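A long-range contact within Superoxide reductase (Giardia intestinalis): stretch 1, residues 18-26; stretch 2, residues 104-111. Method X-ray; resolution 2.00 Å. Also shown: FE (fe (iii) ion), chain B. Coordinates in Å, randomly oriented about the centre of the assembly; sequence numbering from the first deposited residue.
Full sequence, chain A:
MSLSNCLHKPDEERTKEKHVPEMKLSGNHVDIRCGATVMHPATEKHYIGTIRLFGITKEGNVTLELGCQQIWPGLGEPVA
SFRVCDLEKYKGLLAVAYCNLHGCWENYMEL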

# COMPACT_ATOMS: atom_id res chain seq x y z
N LYS A 18 1.61 10.43 21.59
CA LYS A 18 1.31 11.33 20.48
C LYS A 18 1.14 10.59 19.15
O LYS A 18 1.95 9.74 18.78
CB LYS A 18 2.41 12.39 20.35
CG LYS A 18 2.77 13.10 21.65
CD LYS A 18 1.62 13.93 22.23
CE LYS A 18 2.05 14.66 23.50
NZ LYS A 18 0.98 15.53 24.08
N HIS A 19 0.07 10.93 18.45
CA HIS A 19 -0.26 10.31 17.18
C HIS A 19 -0.16 11.35 16.03
O HIS A 19 -0.06 10.98 14.86
CB HIS A 19 -1.68 9.71 17.21
CG HIS A 19 -1.84 8.47 18.04
ND1 HIS A 19 -2.13 8.50 19.38
CD2 HIS A 19 -1.84 7.16 17.69
CE1 HIS A 19 -2.25 7.27 19.84
NE2 HIS A 19 -2.10 6.43 18.83
N VAL A 20 -0.19 12.63 16.36
CA VAL A 20 -0.35 13.64 15.31
C VAL A 20 0.87 13.76 14.40
O VAL A 20 1.96 14.04 14.88
CB VAL A 20 -0.66 15.00 15.91
CG1 VAL A 20 -0.80 16.04 14.80
CG2 VAL A 20 -1.92 14.91 16.75
N PRO A 21 0.67 13.55 13.09
CA PRO A 21 1.82 13.59 12.17
C PRO A 21 2.42 14.99 11.98
O PRO A 21 1.87 15.80 11.23
CB PRO A 21 1.22 13.07 10.85
CG PRO A 21 -0.24 13.38 10.95
CD PRO A 21 -0.59 13.23 12.40
N GLU A 22 3.53 15.27 12.68
CA GLU A 22 4.28 16.50 12.45
C GLU A 22 4.71 16.60 10.99
O GLU A 22 5.21 15.64 10.42
CB GLU A 22 5.53 16.56 13.35
CG GLU A 22 6.26 17.91 13.32
CD GLU A 22 7.67 17.86 13.92
OE1 GLU A 22 8.49 17.02 13.48
OE2 GLU A 22 7.97 18.67 14.83
N MET A 23 4.51 17.77 10.39
CA MET A 23 4.98 18.03 9.03
C MET A 23 6.05 19.11 9.01
O MET A 23 5.86 20.19 9.58
CB MET A 23 3.82 18.46 8.14
CG MET A 23 3.06 17.33 7.45
SD MET A 23 1.71 17.98 6.44
CE MET A 23 0.63 18.49 7.76
N LYS A 24 7.18 18.83 8.36
CA LYS A 24 8.18 19.86 8.09
C LYS A 24 8.35 20.03 6.58
O LYS A 24 8.59 19.05 5.87
CB LYS A 24 9.52 19.53 8.76
CG LYS A 24 9.43 19.39 10.29
CD LYS A 24 10.45 20.27 10.99
CE LYS A 24 10.15 20.41 12.47
NZ LYS A 24 9.89 21.83 12.86
N LEU A 25 8.24 21.27 6.10
CA LEU A 25 8.25 21.56 4.66
C LEU A 25 9.52 22.29 4.22
O LEU A 25 9.85 23.35 4.75
CB LEU A 25 7.02 22.39 4.30
CG LEU A 25 6.78 22.80 2.85
CD1 LEU A 25 6.48 21.57 2.01
CD2 LEU A 25 5.63 23.80 2.79
N SER A 26 10.23 21.71 3.25
CA SER A 26 11.44 22.29 2.67
C SER A 26 11.27 22.35 1.16
O SER A 26 11.52 21.36 0.49
CB SER A 26 12.68 21.46 2.99
OG SER A 26 12.62 20.88 4.29
N CYS A 104 -7.45 7.31 13.47
CA CYS A 104 -6.77 8.25 12.58
C CYS A 104 -6.51 9.60 13.23
O CYS A 104 -7.33 10.09 13.99
CB CYS A 104 -7.59 8.46 11.30
SG CYS A 104 -7.73 6.97 10.26
N TRP A 105 -5.36 10.19 12.93
CA TRP A 105 -5.02 11.51 13.46
C TRP A 105 -4.49 12.37 12.34
O TRP A 105 -3.56 11.98 11.64
CB TRP A 105 -4.00 11.38 14.59
CG TRP A 105 -4.54 10.64 15.75
CD1 TRP A 105 -4.72 9.29 15.86
CD2 TRP A 105 -4.98 11.20 16.99
NE1 TRP A 105 -5.24 8.98 17.10
CE2 TRP A 105 -5.41 10.14 17.81
CE3 TRP A 105 -5.04 12.51 17.49
CZ2 TRP A 105 -5.91 10.33 19.10
CZ3 TRP A 105 -5.54 12.71 18.77
CH2 TRP A 105 -5.96 11.62 19.56
N GLU A 106 -5.08 13.54 12.15
CA GLU A 106 -4.66 14.35 11.03
C GLU A 106 -4.01 15.66 11.44
O GLU A 106 -4.04 16.06 12.60
CB GLU A 106 -5.84 14.62 10.10
CG GLU A 106 -7.00 15.34 10.72
CD GLU A 106 -8.21 15.37 9.81
OE1 GLU A 106 -8.24 14.60 8.82
OE2 GLU A 106 -9.14 16.17 10.08
N ASN A 107 -3.38 16.30 10.47
CA ASN A 107 -2.71 17.57 10.68
C ASN A 107 -2.74 18.33 9.37
O ASN A 107 -2.31 17.81 8.35
CB ASN A 107 -1.28 17.37 11.18
CG ASN A 107 -0.59 18.68 11.52
OD1 ASN A 107 -1.24 19.73 11.57
ND2 ASN A 107 0.71 18.63 11.75
N TYR A 108 -3.26 19.54 9.41
CA TYR A 108 -3.38 20.35 8.20
C TYR A 108 -2.35 21.44 8.21
O TYR A 108 -2.14 22.10 9.23
CB TYR A 108 -4.77 20.96 8.08
CG TYR A 108 -4.97 21.78 6.81
CD1 TYR A 108 -5.07 21.15 5.58
CD2 TYR A 108 -5.07 23.16 6.86
CE1 TYR A 108 -5.27 21.89 4.41
CE2 TYR A 108 -5.26 23.91 5.71
CZ TYR A 108 -5.36 23.27 4.48
OH TYR A 108 -5.54 23.99 3.33
N MET A 109 -1.69 21.63 7.07
CA MET A 109 -0.79 22.76 6.91
C MET A 109 -1.30 23.65 5.78
O MET A 109 -1.49 23.18 4.66
CB MET A 109 0.63 22.30 6.63
CG MET A 109 1.59 23.42 6.29
SD MET A 109 3.17 22.76 5.77
CE MET A 109 3.69 22.02 7.31
N GLU A 110 -1.54 24.91 6.09
CA GLU A 110 -1.95 25.87 5.07
C GLU A 110 -0.73 26.32 4.28
O GLU A 110 0.28 26.69 4.86
CB GLU A 110 -2.66 27.07 5.71
CG GLU A 110 -3.39 27.97 4.73
CD GLU A 110 -4.09 29.14 5.41
OE1 GLU A 110 -4.59 28.97 6.54
OE2 GLU A 110 -4.13 30.24 4.81
N LEU A 111 -0.83 26.28 2.95
CA LEU A 111 0.28 26.72 2.11
C LEU A 111 0.16 28.21 1.81
O LEU A 111 1.16 28.88 1.55
CB LEU A 111 0.31 25.93 0.81
CG LEU A 111 0.58 24.43 0.93
CD1 LEU A 111 0.71 23.80 -0.45
CD2 LEU A 111 1.85 24.21 1.74
OXT LEU A 111 -0.93 28.77 1.80
FE FE B . -1.59 4.51 19.27
O HOH W 1 3.53 20.16 12.21

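How does a metal ligand come to take part in the packing of the two stretches? His19 uses NE2 to bind the iron, 2.0 Å from FE, so its ring is fixed at one end; superoxide reductase works at such an iron. The rest of the side chain lies against Trp105. The His19 ring and the five-membered ring of Trp105 form an offset stack, with centroids 4.4 Å apart and planes only 11° from parallel. The offset brings His19 CB over the indole, 3.3 Å from Trp105 CG, in a CH-pi contact that falls 13° from the ring normal. A flat, broad side chain suits this place, because it offers one face to both the methylene and the imidazole of His19.

What do Val20 and Pro21 add as the chain moves past the tryptophan? Val20 spreads its two methyls: CG2 lies 4.0 Å from Trp105 CE3, while CG1 lies 3.9 Å from Asn107 CB, so the branched side chain reaches both Trp105 and Asn107, and CG1 also lies 3.9 Å from Glu106 O. Pro21 brings its ring close to the partner backbone, with CD 3.3 Å from Trp105 O. Having no amide hydrogen, the proline cannot donate a backbone hydrogen bond, but its carbonyl can accept one. Asn107 ND2 donates to Pro21 O at 3.1 Å, and the N-H...O angle of 166° is nearly straight. This is the one direct hydrogen bond between the stretches.

Why do the strands need side chains and a water to bridge them? Their axes run roughly parallel, at 24°, but approach no closer than 7.0 Å, and no backbone-to-backbone hydrogen bond joins them. Asn107 reaches across with its amide, and ND2 also donates to a water at 3.2 Å; the same water accepts from Met23 N at 3.2 Å. The asparagine thus ties the partner backbone at two points, directly and through solvent. Glu22, between them, points its CA-to-CB bond away and adds little.

What fills the wider space farther along? The CA atoms of Met23 and Met109 are 7.8 Å apart, and long, flexible thioether side chains can span such a gap. Buried Met23 sends CE to within 3.1 Å of Asn107 O, a tight approach, while Met109 extends in the opposite sense, its CE 3.7 Å from Met23 CB. After Lys24, which points away and makes no contact, Leu25 turns toward the partner again. Its CD2 lies 4.0 Å from Met109 SD and 3.9 Å from Leu111 CD2, closing the contact with apolar packing.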